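Local coordinates for protein cycloalternan-forming enzyme (Listeria monocytogenes serovar 1/2a, PDB 5F7U) that binds glycans at several sites on a family 31 glycosyl hydrolase scaffold built round a TIM barrel, at residues T407-N412 against S520-L525; Y416-N421 against V467-D472; E476-Q481 against N503-D508. The protein carries 1 engineered substitution. All blocks are in the same frame, centred on the assembly; numbering follows the deposited sequence.

Interaction 1. Residues T407-N412 against S520-L525; sequences TYYIWN and SQREYL. With GLC (alpha-D-glucopyranose), chain F.
Y409 is the centre of this buried contact, its ring held between two side chains. The CB of Y409 points toward 520-525 and CG takes the crowded position between the backbone N and the carbonyl carbon (chi1 64°), so the ring lies against Q521. Over the middle of one face lies CB of Q521, 3.9 Å from the ring centroid and almost on the ring normal, a CH-pi contact. The opposite face carries CB of T407, nearer the rim. Beyond CB the Q521 chain crosses the ring obliquely, its amide plane 42° from the ring, and NE2 reaches the phenol end, where one water donates to Y409 OH and accepts from Q521 NE2. The hydroxyl is also hydrogen-bonded to D474.

R522 lies roughly perpendicular to Y409. Its guanidinium plane is turned 58° from the ring, and Y409 CD2 sits over one guanidinium face, 3.8 Å from R522 NH2. The group is held elsewhere: NE by Q457 and NH2 by the backbone O of W518.

The polar link comes from Y524, whose OH donates to Y409 O at 2.6 Å, in the carbonyl plane. A second water donates to Y524 OH and accepts from W411 N, so this hydroxyl holds the loop backbone directly at Y409 O and, through water, at W411 N. Next to it, W411 NE1 meets L525 CD2 at 3.5 Å, and this buried N-H has no partner in the model. An ST turn lies within the loop: T407 OG1, also hydrogen-bonded to D404, accepts from Y409 N at 3.2 Å.

The ring of Y408 leads away from 520-525, its edge near O4 of the chain F glucose, and its OH is hydrogen-bonded to E405. The loop follows strand 396-399 of the family 31 TIM barrel, and the contact places this glycan-pocket residue directly before the packed Y409.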
loop_
_atom_site.group_PDB
_atom_site.type_symbol
_atom_site.label_atom_id
_atom_site.label_comp_id
_atom_site.label_asym_id
_atom_site.label_seq_id
_atom_site.Cartn_x
_atom_site.Cartn_y
_atom_site.Cartn_z
ATOM N N THR A 407 10.855 -27.555 14.172
ATOM C CA THR A 407 12.037 -26.829 13.709
ATOM C C THR A 407 11.659 -25.771 12.667
ATOM O O THR A 407 12.367 -24.783 12.492
ATOM C CB THR A 407 13.067 -27.760 13.041
ATOM O OG1 THR A 407 12.528 -28.307 11.825
ATOM C CG2 THR A 407 13.506 -28.912 13.995
ATOM N N TYR A 408 10.589 -26.032 11.922
ATOM C CA TYR A 408 10.169 -25.196 10.788
ATOM C C TYR A 408 11.183 -25.119 9.639
ATOM O O TYR A 408 11.115 -24.207 8.816
ATOM C CB TYR A 408 9.692 -23.800 11.251
ATOM C CG TYR A 408 8.452 -23.919 12.079
ATOM C CD1 TYR A 408 7.201 -24.039 11.461
ATOM C CD2 TYR A 408 8.528 -23.978 13.469
ATOM C CE1 TYR A 408 6.056 -24.205 12.208
ATOM C CE2 TYR A 408 7.384 -24.149 14.240
ATOM C CZ TYR A 408 6.155 -24.253 13.593
ATOM O OH TYR A 408 5.015 -24.430 14.350
ATOM N N TYR A 409 12.131 -26.060 9.589
ATOM C CA TYR A 409 12.949 -26.198 8.391
ATOM C C TYR A 409 13.008 -27.632 7.851
ATOM O O TYR A 409 13.696 -27.889 6.860
ATOM C CB TYR A 409 14.345 -25.563 8.562
ATOM C CG TYR A 409 15.212 -26.200 9.618
ATOM C CD1 TYR A 409 15.931 -27.359 9.339
ATOM C CD2 TYR A 409 15.341 -25.621 10.891
ATOM C CE1 TYR A 409 16.726 -27.956 10.310
ATOM C CE2 TYR A 409 16.146 -26.205 11.868
ATOM C CZ TYR A 409 16.834 -27.368 11.566
ATOM O OH TYR A 409 17.656 -27.968 12.503
ATOM N N ILE A 410 12.256 -28.539 8.483
ATOM C CA ILE A 410 12.200 -29.953 8.101
ATOM C C ILE A 410 10.756 -30.265 7.707
ATOM O O ILE A 410 9.817 -29.843 8.392
ATOM C CB ILE A 410 12.669 -30.866 9.254
ATOM C CG1 ILE A 410 14.133 -30.551 9.611
ATOM C CG2 ILE A 410 12.487 -32.363 8.923
ATOM C CD1 ILE A 410 14.639 -31.231 10.884
ATOM N N TRP A 411 10.604 -30.981 6.591
ATOM C CA TRP A 411 9.303 -31.425 6.091
ATOM C C TRP A 411 8.589 -32.313 7.093
ATOM O O TRP A 411 9.213 -33.171 7.750
ATOM C CB TRP A 411 9.461 -32.148 4.740
ATOM C CG TRP A 411 9.798 -31.175 3.685
ATOM C CD1 TRP A 411 11.053 -30.735 3.340
ATOM C CD2 TRP A 411 8.866 -30.432 2.877
ATOM N NE1 TRP A 411 10.953 -29.772 2.338
ATOM C CE2 TRP A 411 9.628 -29.571 2.042
ATOM C CE3 TRP A 411 7.456 -30.423 2.765
ATOM C CZ2 TRP A 411 9.035 -28.697 1.120
ATOM C CZ3 TRP A 411 6.867 -29.551 1.833
ATOM C CH2 TRP A 411 7.669 -28.704 1.025
ATOM N N ASN A 412 7.276 -32.130 7.191
ATOM C CA ASN A 412 6.471 -32.982 8.066
ATOM C C ASN A 412 6.673 -34.470 7.752
ATOM O O ASN A 412 6.775 -34.864 6.579
ATOM C CB ASN A 412 4.984 -32.620 7.957
ATOM C CG ASN A 412 4.219 -32.954 9.213
ATOM O OD1 ASN A 412 4.816 -33.391 10.219
ATOM N ND2 ASN A 412 2.894 -32.726 9.190
ATOM N N SER A 520 21.434 -20.929 6.958
ATOM C CA SER A 520 22.120 -22.168 6.517
ATOM C C SER A 520 21.242 -23.422 6.706
ATOM O O SER A 520 21.341 -24.386 5.937
ATOM C CB SER A 520 23.487 -22.361 7.199
ATOM O OG SER A 520 23.359 -22.768 8.556
ATOM N N GLN A 521 20.380 -23.395 7.723
ATOM C CA GLN A 521 19.517 -24.528 8.046
ATOM C C GLN A 521 18.431 -24.708 7.002
ATOM O O GLN A 521 17.899 -25.804 6.833
ATOM C CB GLN A 521 18.868 -24.345 9.421
ATOM C CG GLN A 521 19.859 -24.259 10.574
ATOM C CD GLN A 521 19.147 -24.155 11.902
ATOM O OE1 GLN A 521 18.441 -23.179 12.157
ATOM N NE2 GLN A 521 19.312 -25.162 12.750
ATOM N N ARG A 522 18.107 -23.610 6.324
ATOM C CA ARG A 522 17.124 -23.596 5.253
ATOM C C ARG A 522 17.727 -23.680 3.851
ATOM O O ARG A 522 16.970 -23.758 2.882
ATOM C CB ARG A 522 16.248 -22.324 5.332
ATOM C CG ARG A 522 15.181 -22.380 6.404
ATOM C CD ARG A 522 15.622 -21.660 7.659
ATOM N NE ARG A 522 14.581 -21.698 8.691
ATOM C CZ ARG A 522 14.822 -21.803 9.989
ATOM N NH1 ARG A 522 13.807 -21.864 10.860
ATOM N NH2 ARG A 522 16.076 -21.877 10.416
ATOM N N GLU A 523 19.062 -23.677 3.737
ATOM C CA GLU A 523 19.710 -23.649 2.415
ATOM C C GLU A 523 19.194 -24.741 1.469
ATOM O O GLU A 523 18.869 -24.456 0.308
ATOM C CB GLU A 523 21.235 -23.754 2.544
ATOM C CG GLU A 523 21.971 -23.447 1.244
ATOM C CD GLU A 523 23.398 -23.975 1.207
ATOM O OE1 GLU A 523 24.101 -23.919 2.234
ATOM O OE2 GLU A 523 23.843 -24.455 0.141
ATOM N N TYR A 524 19.117 -25.983 1.963
ATOM C CA TYR A 524 18.717 -27.116 1.127
ATOM C C TYR A 524 17.331 -26.943 0.471
ATOM O O TYR A 524 17.085 -27.504 -0.598
ATOM C CB TYR A 524 18.814 -28.443 1.912
ATOM C CG TYR A 524 17.590 -28.761 2.737
ATOM C CD1 TYR A 524 17.385 -28.147 3.983
ATOM C CD2 TYR A 524 16.632 -29.688 2.281
ATOM C CE1 TYR A 524 16.251 -28.433 4.742
ATOM C CE2 TYR A 524 15.491 -29.984 3.043
ATOM C CZ TYR A 524 15.311 -29.352 4.265
ATOM O OH TYR A 524 14.189 -29.631 5.024
ATOM N N LEU A 525 16.451 -26.149 1.101
ATOM C CA LEU A 525 15.112 -25.878 0.565
ATOM C C LEU A 525 15.203 -25.126 -0.748
ATOM O O LEU A 525 14.404 -25.342 -1.658
ATOM C CB LEU A 525 14.241 -25.096 1.573
ATOM C CG LEU A 525 14.001 -25.798 2.931
ATOM C CD1 LEU A 525 13.448 -24.808 3.952
ATOM C CD2 LEU A 525 13.058 -26.997 2.796
HETATM C C1 GLC F . -0.959 -21.488 11.450
HETATM C C2 GLC F . -0.946 -21.840 12.944
HETATM C C3 GLC F . 0.474 -22.155 13.431
HETATM C C4 GLC F . 1.146 -23.201 12.542
HETATM C C5 GLC F . 1.121 -22.688 11.094
HETATM C C6 GLC F . 1.827 -23.587 10.087
HETATM O O2 GLC F . -1.446 -20.742 13.709
HETATM O O3 GLC F . 0.441 -22.615 14.787
HETATM O O4 GLC F . 2.490 -23.408 12.994
HETATM O O5 GLC F . -0.246 -22.478 10.685
HETATM O O6 GLC F . 1.063 -24.786 9.923
HETATM O O HOH W 1 19.924 -27.860 11.064
HETATM O O HOH W 2 13.184 -32.177 5.450
#

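Interaction 2. Residues Y416-N421 against V467-D472; sequences YTAKKN and VYEQRD. With GLC (alpha-D-glucopyranose), chain C; GLC (alpha-D-glucopyranose), chain B.
Two hydrogen bonds grip O6 of the glucose in chain C: the backbone N of Q470 donates to it at 2.9 Å, and Y416 OH joins it at 2.8 Å. This is a glycan pocket between a TIM-barrel loop and the start of helix 469-481, for which Y468 is the N-cap residue. The sugar lies over the Y416 ring, C2 above its centre, while C6 packs on a face of Y468 toward the rim, 3.6 Å from Y468 CE2. Y416 also uses its backbone: N donates to O2 of the same glucose, and O accepts from both O2 and O3. At the O4 side of the sugar, E469, its chain extended, takes a hydrogen bond from O4 to OE1 at 2.6 Å. A water ties A418 N to E469 OE1 and the sugar O3.

Away from the sugar, the Q470 side chain, bent at chi2 (56°), turns its amide along the loop backbone. A418 CB fits between Q470 OE1 and the E469 carboxylate. NE2 donates to K419 O at 3.0 Å and is also hydrogen-bonded to D474. Q470 OE1, in turn, receives K419 N on a lone pair at 2.8 Å.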
loop_
_atom_site.group_PDB
_atom_site.type_symbol
_atom_site.label_atom_id
_atom_site.label_comp_id
_atom_site.label_asym_id
_atom_site.label_seq_id
_atom_site.Cartn_x
_atom_site.Cartn_y
_atom_site.Cartn_z
ATOM N N TYR A 416 15.297 -38.804 10.043
ATOM C CA TYR A 416 16.712 -38.408 9.891
ATOM C C TYR A 416 17.466 -38.690 11.197
ATOM O O TYR A 416 16.845 -38.829 12.260
ATOM C CB TYR A 416 16.825 -36.903 9.566
ATOM C CG TYR A 416 16.076 -36.032 10.560
ATOM C CD1 TYR A 416 16.699 -35.591 11.741
ATOM C CD2 TYR A 416 14.733 -35.683 10.346
ATOM C CE1 TYR A 416 16.009 -34.811 12.666
ATOM C CE2 TYR A 416 14.037 -34.903 11.269
ATOM C CZ TYR A 416 14.678 -34.472 12.420
ATOM O OH TYR A 416 13.997 -33.705 13.322
ATOM N N THR A 417 18.794 -38.737 11.122
ATOM C CA THR A 417 19.612 -38.730 12.326
ATOM C C THR A 417 19.766 -37.271 12.748
ATOM O O THR A 417 20.236 -36.432 11.961
ATOM C CB THR A 417 20.966 -39.412 12.081
ATOM O OG1 THR A 417 20.729 -40.765 11.686
ATOM C CG2 THR A 417 21.845 -39.401 13.349
ATOM N N ALA A 418 19.346 -36.967 13.977
ATOM C CA ALA A 418 19.414 -35.599 14.492
ATOM C C ALA A 418 20.857 -35.102 14.511
ATOM O O ALA A 418 21.797 -35.892 14.710
ATOM C CB ALA A 418 18.801 -35.509 15.877
ATOM N N LYS A 419 21.024 -33.807 14.276
ATOM C CA LYS A 419 22.346 -33.196 14.255
ATOM C C LYS A 419 22.521 -32.252 15.431
ATOM O O LYS A 419 21.621 -31.475 15.760
ATOM C CB LYS A 419 22.598 -32.471 12.934
ATOM C CG LYS A 419 22.700 -33.379 11.715
ATOM C CD LYS A 419 22.928 -32.557 10.451
ATOM C CE LYS A 419 23.267 -33.435 9.249
ATOM N NZ LYS A 419 24.463 -34.274 9.473
ATOM N N LYS A 420 23.686 -32.352 16.067
ATOM C CA LYS A 420 24.064 -31.474 17.168
ATOM C C LYS A 420 24.762 -30.217 16.636
ATOM O O LYS A 420 25.109 -30.136 15.449
ATOM C CB LYS A 420 24.992 -32.224 18.139
ATOM C CG LYS A 420 24.384 -33.446 18.825
ATOM C CD LYS A 420 23.523 -33.070 20.028
ATOM C CE LYS A 420 23.440 -34.216 21.035
ATOM N NZ LYS A 420 22.181 -34.096 21.825
ATOM N N ASN A 421 24.950 -29.234 17.518
ATOM C CA ASN A 421 25.751 -28.038 17.235
ATOM C C ASN A 421 25.267 -27.198 16.043
ATOM O O ASN A 421 26.061 -26.544 15.362
ATOM C CB ASN A 421 27.246 -28.411 17.125
ATOM C CG ASN A 421 27.705 -29.283 18.275
ATOM O OD1 ASN A 421 27.484 -28.956 19.436
ATOM N ND2 ASN A 421 28.323 -30.414 17.958
ATOM N N VAL A 467 9.578 -32.153 24.589
ATOM C CA VAL A 467 10.843 -32.727 24.126
ATOM C C VAL A 467 10.750 -32.976 22.617
ATOM O O VAL A 467 9.793 -33.594 22.144
ATOM C CB VAL A 467 11.193 -34.032 24.889
ATOM C CG1 VAL A 467 12.450 -34.685 24.326
ATOM C CG2 VAL A 467 11.379 -33.742 26.377
ATOM N N TYR A 468 11.721 -32.450 21.864
ATOM C CA TYR A 468 11.826 -32.741 20.430
ATOM C C TYR A 468 13.287 -32.598 20.039
ATOM O O TYR A 468 13.824 -31.484 19.999
ATOM C CB TYR A 468 10.935 -31.803 19.588
ATOM C CG TYR A 468 10.646 -32.327 18.205
ATOM C CD1 TYR A 468 9.611 -33.238 17.992
ATOM C CD2 TYR A 468 11.402 -31.903 17.092
ATOM C CE1 TYR A 468 9.330 -33.730 16.720
ATOM C CE2 TYR A 468 11.125 -32.384 15.810
ATOM C CZ TYR A 468 10.086 -33.297 15.629
ATOM O OH TYR A 468 9.785 -33.804 14.380
ATOM N N GLU A 469 13.929 -33.741 19.781
ATOM C CA GLU A 469 15.394 -33.822 19.703
ATOM C C GLU A 469 16.084 -32.708 18.901
ATOM O O GLU A 469 16.941 -31.993 19.446
ATOM C CB GLU A 469 15.827 -35.200 19.201
ATOM C CG GLU A 469 17.319 -35.455 19.321
ATOM C CD GLU A 469 17.724 -36.854 18.873
ATOM O OE1 GLU A 469 16.934 -37.552 18.196
ATOM O OE2 GLU A 469 18.862 -37.251 19.179
ATOM N N GLN A 470 15.708 -32.553 17.628
ATOM C CA GLN A 470 16.361 -31.567 16.759
ATOM C C GLN A 470 16.199 -30.141 17.250
ATOM O O GLN A 470 17.147 -29.365 17.213
ATOM C CB GLN A 470 15.897 -31.683 15.297
ATOM C CG GLN A 470 16.786 -30.917 14.309
ATOM C CD GLN A 470 18.242 -31.353 14.395
ATOM O OE1 GLN A 470 18.533 -32.537 14.366
ATOM N NE2 GLN A 470 19.154 -30.397 14.510
ATOM N N ARG A 471 14.990 -29.821 17.711
ATOM C CA ARG A 471 14.663 -28.498 18.212
ATOM C C ARG A 471 15.484 -28.226 19.481
ATOM O O ARG A 471 16.052 -27.142 19.625
ATOM C CB ARG A 471 13.160 -28.422 18.478
ATOM C CG ARG A 471 12.550 -27.032 18.493
ATOM C CD ARG A 471 11.119 -27.168 19.026
ATOM N NE ARG A 471 11.105 -27.107 20.492
ATOM C CZ ARG A 471 10.320 -27.808 21.305
ATOM N NH1 ARG A 471 10.433 -27.617 22.609
ATOM N NH2 ARG A 471 9.430 -28.695 20.850
ATOM N N ASP A 472 15.562 -29.221 20.370
ATOM C CA ASP A 472 16.363 -29.129 21.603
ATOM C C ASP A 472 17.855 -28.902 21.300
ATOM O O ASP A 472 18.475 -28.006 21.877
ATOM C CB ASP A 472 16.123 -30.355 22.507
ATOM C CG ASP A 472 14.701 -30.408 23.057
ATOM O OD1 ASP A 472 14.087 -29.324 23.255
ATOM O OD2 ASP A 472 14.174 -31.521 23.275
HETATM C C1 GLC C . 12.639 -37.366 13.525
HETATM C C2 GLC C . 13.960 -38.149 13.553
HETATM C C3 GLC C . 14.350 -38.546 14.980
HETATM C C4 GLC C . 14.347 -37.338 15.914
HETATM C C5 GLC C . 13.018 -36.572 15.829
HETATM C C6 GLC C . 13.081 -35.260 16.598
HETATM O O2 GLC C . 13.861 -39.318 12.736
HETATM O O3 GLC C . 15.656 -39.130 14.978
HETATM O O4 GLC C . 14.566 -37.765 17.260
HETATM O O5 GLC C . 12.691 -36.272 14.460
HETATM O O6 GLC C . 14.092 -34.422 16.021
HETATM C C1 GLC B . 8.583 -37.754 17.022
HETATM C C2 GLC B . 7.879 -39.134 17.005
HETATM C C3 GLC B . 8.438 -40.115 15.956
HETATM C C4 GLC B . 8.663 -39.441 14.601
HETATM C C5 GLC B . 9.570 -38.243 14.883
HETATM C C6 GLC B . 10.236 -37.635 13.654
HETATM O O1 GLC B . 9.784 -37.769 17.822
HETATM O O2 GLC B . 7.956 -39.734 18.304
HETATM O O3 GLC B . 7.561 -41.232 15.793
HETATM O O4 GLC B . 9.284 -40.346 13.683
HETATM O O5 GLC B . 8.879 -37.275 15.691
HETATM O O6 GLC B . 11.523 -38.268 13.689
HETATM O O HOH W 3 11.538 -33.079 12.500
HETATM O O HOH W 4 18.274 -39.074 15.747
HETATM O O HOH W 5 21.040 -35.451 19.056
#

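Interaction 3. Residues E476-Q481 against N503-D508; sequences EYMISQ and NGILLD
Apolar packing carries this contact between residues 476-481 of helix 469-481 and the segment 503-508, whose short strand 505-506 pairs with strand 460-461. M478 does most of it. Its side chain is fully extended, CG anti to the backbone N (chi1 -172°), so that the methyl CE is carried straight out from the helix to the strand. There CE touches I505 CG2 at 3.7 Å and, more loosely, L507 CD2 at 4.0 Å. M478 and I505 lie side by side, running in opposite senses, which also brings SD alongside I505 CG2. A second, smaller touch joins I479 and I505, whose chains lie roughly perpendicular and meet methyl to methyl, CD1 of I479 to CD1 of I505 at 3.8 Å. W517 and W518 of helix 512-520 add further apolar surface around M478.

Packing of side chain on backbone is the second kind. The M478 methyl CE lies 3.4 Å from L506 O and 3.6 Å from L507 CA, so it rests on the main chain as well as on side chains. L506 itself points away from the helix, and its side chain touches V460.

Hydrogen bonds stay within the helix or lead from 503-508 to other parts of the chain. In the helix, Y477 O accepts from both Q481 N and S480 OG, the latter from above the carbonyl plane at 3.0 Å. In the other segment I505 pairs through its backbone with L461, and L507 with P459.

Methyl groups and a thioether thus join helix to strand, so the fit depends on shape and burial and on no directional polar bond.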
loop_
_atom_site.group_PDB
_atom_site.type_symbol
_atom_site.label_atom_id
_atom_site.label_comp_id
_atom_site.label_asym_id
_atom_site.label_seq_id
_atom_site.Cartn_x
_atom_site.Cartn_y
_atom_site.Cartn_z
ATOM N N GLU A 476 20.030 -25.393 22.253
ATOM C CA GLU A 476 21.265 -25.392 23.029
ATOM C C GLU A 476 22.391 -24.657 22.294
ATOM O O GLU A 476 23.090 -23.841 22.894
ATOM C CB GLU A 476 21.680 -26.823 23.395
ATOM C CG GLU A 476 22.829 -26.889 24.395
ATOM C CD GLU A 476 23.068 -28.289 24.939
ATOM O OE1 GLU A 476 22.205 -29.182 24.725
ATOM O OE2 GLU A 476 24.116 -28.501 25.599
ATOM N N TYR A 477 22.526 -24.926 20.993
ATOM C CA TYR A 477 23.511 -24.252 20.144
ATOM C C TYR A 477 23.266 -22.745 20.046
ATOM O O TYR A 477 24.191 -21.941 20.224
ATOM C CB TYR A 477 23.541 -24.881 18.740
ATOM C CG TYR A 477 24.589 -24.279 17.816
ATOM C CD1 TYR A 477 25.960 -24.487 18.046
ATOM C CD2 TYR A 477 24.213 -23.491 16.720
ATOM C CE1 TYR A 477 26.920 -23.941 17.202
ATOM C CE2 TYR A 477 25.169 -22.937 15.874
ATOM C CZ TYR A 477 26.518 -23.161 16.124
ATOM O OH TYR A 477 27.478 -22.625 15.296
ATOM N N MET A 478 22.014 -22.383 19.753
ATOM C CA MET A 478 21.603 -20.997 19.609
ATOM C C MET A 478 21.957 -20.168 20.846
ATOM O O MET A 478 22.528 -19.086 20.727
ATOM C CB MET A 478 20.101 -20.949 19.326
ATOM C CG MET A 478 19.559 -19.588 18.957
ATOM S SD MET A 478 17.793 -19.803 18.677
ATOM C CE MET A 478 17.348 -18.127 18.257
ATOM N N ILE A 479 21.632 -20.696 22.024
ATOM C CA ILE A 479 21.943 -20.037 23.292
ATOM C C ILE A 479 23.457 -19.916 23.516
ATOM O O ILE A 479 23.943 -18.811 23.786
ATOM C CB ILE A 479 21.233 -20.731 24.476
ATOM C CG1 ILE A 479 19.707 -20.608 24.301
ATOM C CG2 ILE A 479 21.666 -20.120 25.810
ATOM C CD1 ILE A 479 18.907 -21.527 25.205
ATOM N N SER A 480 24.194 -21.024 23.365
ATOM C CA SER A 480 25.653 -21.026 23.599
ATOM C C SER A 480 26.420 -20.065 22.672
ATOM O O SER A 480 27.447 -19.510 23.071
ATOM C CB SER A 480 26.230 -22.448 23.514
ATOM O OG SER A 480 26.359 -22.866 22.159
ATOM N N GLN A 481 25.906 -19.859 21.453
ATOM C CA GLN A 481 26.536 -18.967 20.477
ATOM C C GLN A 481 26.181 -17.497 20.652
ATOM O O GLN A 481 26.792 -16.633 20.022
ATOM C CB GLN A 481 26.200 -19.408 19.046
ATOM C CG GLN A 481 26.822 -20.731 18.642
ATOM C CD GLN A 481 28.305 -20.799 18.964
ATOM O OE1 GLN A 481 29.109 -20.141 18.314
ATOM N NE2 GLN A 481 28.669 -21.591 19.983
ATOM N N ASN A 503 7.357 -18.041 24.939
ATOM C CA ASN A 503 8.506 -18.829 25.418
ATOM C C ASN A 503 9.529 -19.197 24.326
ATOM O O ASN A 503 10.593 -19.736 24.632
ATOM C CB ASN A 503 8.083 -20.077 26.221
ATOM C CG ASN A 503 9.230 -20.675 27.011
ATOM O OD1 ASN A 503 9.823 -20.017 27.876
ATOM N ND2 ASN A 503 9.570 -21.930 26.708
ATOM N N GLY A 504 9.205 -18.900 23.073
ATOM C CA GLY A 504 10.139 -19.137 21.968
ATOM C C GLY A 504 11.293 -18.144 22.005
ATOM O O GLY A 504 11.154 -17.034 22.530
ATOM N N ILE A 505 12.411 -18.527 21.398
ATOM C CA ILE A 505 13.596 -17.693 21.388
ATOM C C ILE A 505 13.729 -17.022 20.019
ATOM O O ILE A 505 13.860 -17.695 18.989
ATOM C CB ILE A 505 14.856 -18.524 21.753
ATOM C CG1 ILE A 505 14.683 -19.172 23.138
ATOM C CG2 ILE A 505 16.106 -17.656 21.733
ATOM C CD1 ILE A 505 15.741 -20.209 23.481
ATOM N N LEU A 506 13.685 -15.694 19.997
ATOM C CA LEU A 506 13.894 -14.972 18.739
ATOM C C LEU A 506 15.332 -15.068 18.251
ATOM O O LEU A 506 16.265 -15.000 19.047
ATOM C CB LEU A 506 13.552 -13.492 18.890
ATOM C CG LEU A 506 12.109 -13.054 19.047
ATOM C CD1 LEU A 506 12.103 -11.530 18.947
ATOM C CD2 LEU A 506 11.247 -13.647 17.927
ATOM N N LEU A 507 15.498 -15.254 16.942
ATOM C CA LEU A 507 16.816 -15.152 16.325
ATOM C C LEU A 507 17.187 -13.676 16.253
ATOM O O LEU A 507 16.391 -12.849 15.816
ATOM C CB LEU A 507 16.809 -15.794 14.924
ATOM C CG LEU A 507 18.122 -16.025 14.158
ATOM C CD1 LEU A 507 18.680 -14.773 13.488
ATOM C CD2 LEU A 507 19.175 -16.708 15.039
ATOM N N ASP A 508 18.392 -13.335 16.701
ATOM C CA ASP A 508 18.825 -11.953 16.609
ATOM C C ASP A 508 19.283 -11.616 15.191
ATOM O O ASP A 508 20.442 -11.866 14.832
ATOM C CB ASP A 508 19.931 -11.672 17.633
ATOM C CG ASP A 508 20.430 -10.225 17.589
ATOM O OD1 ASP A 508 19.962 -9.415 16.737
ATOM O OD2 ASP A 508 21.295 -9.894 18.434
#

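Overall arrangement
All three contacts belong to the TIM-barrel domain, and helix 469-481 connects them: its first turn forms half of interaction 2, its later turns half of interaction 3, and Q470 packs on T407, Y409 and I410 of interaction 1. Interactions 1 and 3 are buried, their centres about 17 Å apart and not touching. Interaction 2 is only partly buried and opens to a glycan. Chemistry follows place: interaction 1 mixes ring packing with a phenol-to-backbone bond and waters, interaction 2 is mostly hydrogen bonds to sugar and main chain, and interaction 3 is van der Waals packing, with no hydrogen bond between its segments. Interactions 2 and 3 also touch directly, N421 O packing 3.3 Å from Y477 CE1.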